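PDB 5GGY: Iron(III) ABC transporter, periplasmic iron-compound-binding protein from Vibrio cholerae, which probably binds ferric siderophores such as iron-loaded Desferal in the periplasm and hands them to an ABC transporter for iron import. Local coordinates for residues K121-A124 / T125-K129. Numbering follows the deposited sequence.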
loop_
_atom_site.group_PDB
_atom_site.type_symbol
_atom_site.label_atom_id
_atom_site.label_comp_id
_atom_site.label_asym_id
_atom_site.label_seq_id
_atom_site.Cartn_x
_atom_site.Cartn_y
_atom_site.Cartn_z
ATOM N N LYS A 121 -7.644 0.653 7.394
ATOM C CA LYS A 121 -8.105 -0.685 7.050
ATOM C C LYS A 121 -9.026 -1.275 8.112
ATOM O O LYS A 121 -10.084 -1.810 7.793
ATOM C CB LYS A 121 -6.911 -1.607 6.834
ATOM C CG LYS A 121 -6.045 -1.231 5.659
ATOM C CD LYS A 121 -4.809 -2.087 5.633
ATOM C CE LYS A 121 -4.023 -1.872 4.363
ATOM N NZ LYS A 121 -2.766 -2.654 4.410
ATOM N N THR A 122 -8.609 -1.179 9.371
ATOM C CA THR A 122 -9.385 -1.712 10.488
ATOM C C THR A 122 -10.761 -1.060 10.577
ATOM O O THR A 122 -11.759 -1.730 10.844
ATOM C CB THR A 122 -8.647 -1.526 11.826
ATOM O OG1 THR A 122 -8.315 -0.146 11.997
ATOM C CG2 THR A 122 -7.375 -2.358 11.853
ATOM N N LEU A 123 -10.805 0.251 10.359
ATOM C CA LEU A 123 -12.065 0.978 10.352
ATOM C C LEU A 123 -12.950 0.508 9.200
ATOM O O LEU A 123 -14.170 0.416 9.340
ATOM C CB LEU A 123 -11.816 2.487 10.260
ATOM C CG LEU A 123 -11.265 3.165 11.514
ATOM C CD1 LEU A 123 -10.899 4.610 11.224
ATOM C CD2 LEU A 123 -12.282 3.086 12.644
ATOM N N ALA A 124 -12.329 0.201 8.068
ATOM C CA ALA A 124 -13.061 -0.286 6.908
ATOM C C ALA A 124 -13.673 -1.646 7.198
ATOM O O ALA A 124 -14.786 -1.946 6.769
ATOM C CB ALA A 124 -12.147 -0.364 5.707
ATOM N N THR A 125 -12.936 -2.467 7.937
ATOM C CA THR A 125 -13.415 -3.785 8.332
ATOM C C THR A 125 -14.588 -3.669 9.307
ATOM O O THR A 125 -15.573 -4.404 9.207
ATOM C CB THR A 125 -12.284 -4.618 8.969
ATOM O OG1 THR A 125 -11.213 -4.776 8.026
ATOM C CG2 THR A 125 -12.797 -5.988 9.396
ATOM N N LEU A 126 -14.480 -2.725 10.236
ATOM C CA LEU A 126 -15.517 -2.508 11.239
ATOM C C LEU A 126 -16.810 -1.973 10.636
ATOM O O LEU A 126 -17.901 -2.351 11.058
ATOM C CB LEU A 126 -15.015 -1.546 12.318
ATOM C CG LEU A 126 -13.861 -2.039 13.191
ATOM C CD1 LEU A 126 -13.424 -0.945 14.151
ATOM C CD2 LEU A 126 -14.264 -3.295 13.946
ATOM N N PHE A 127 -16.687 -1.092 9.652
ATOM C CA PHE A 127 -17.860 -0.461 9.054
ATOM C C PHE A 127 -18.210 -1.056 7.690
ATOM O O PHE A 127 -19.051 -0.517 6.969
ATOM C CB PHE A 127 -17.645 1.050 8.920
ATOM C CG PHE A 127 -17.527 1.768 10.234
ATOM C CD1 PHE A 127 -18.653 2.049 10.989
ATOM C CD2 PHE A 127 -16.288 2.170 10.711
ATOM C CE1 PHE A 127 -18.544 2.712 12.197
ATOM C CE2 PHE A 127 -16.173 2.832 11.913
ATOM C CZ PHE A 127 -17.303 3.106 12.660
ATOM N N GLY A 128 -17.572 -2.170 7.345
ATOM C CA GLY A 128 -17.865 -2.864 6.103
ATOM C C GLY A 128 -17.568 -2.051 4.855
ATOM O O GLY A 128 -18.370 -2.015 3.924
ATOM N N LYS A 129 -16.411 -1.397 4.838
ATOM C CA LYS A 129 -16.002 -0.573 3.704
ATOM C C LYS A 129 -14.618 -0.975 3.199
ATOM O O LYS A 129 -13.815 -0.123 2.825
ATOM C CB LYS A 129 -16.006 0.908 4.088
ATOM C CG LYS A 129 -17.365 1.453 4.502
ATOM C CD LYS A 129 -18.269 1.688 3.301
ATOM C CE LYS A 129 -19.540 2.421 3.711
ATOM N NZ LYS A 129 -20.372 2.823 2.541
#
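L123 and F127, one turn apart, lie side by side and point the same way where helix 112-126 ends in a Schellman motif, the turn leading into helix 130-154, probably the long connector between the two lobes typical of this family. L123 CD2 meets F127 CE2 at 4.0 Å, in the plane of the ring at its edge. Two apolar residues suit this flank because they face strand 80-83, L123 on L82 and F127 on V80. L126 N and F127 N make the last i to i+4 hydrogen bonds, to T122 O and L123 O. With F127 CG beside its backbone N (chi1 -65°), the ring edge also nears that second oxygen, F127 CD2 lying 3.1 Å from L123 O. T125 hydrogen-bonds twice to K121 O: through its N, and through OG1 at 3.2 Å from above the carbonyl plane, since a threonine hydroxyl beside its own N can reach one turn back. G128 reverses the chain with a left-handed backbone (phi 63°), easiest without a side chain. The turn brings K129 CB to 4.4 Å from A124 CB; the small A124 also packs on A133. K129, N-cap of the next helix, closes the motif with its 6→1 hydrogen bond, K129 N to A124 O, 2.6 Å and nearly straight (N-H...O 166°).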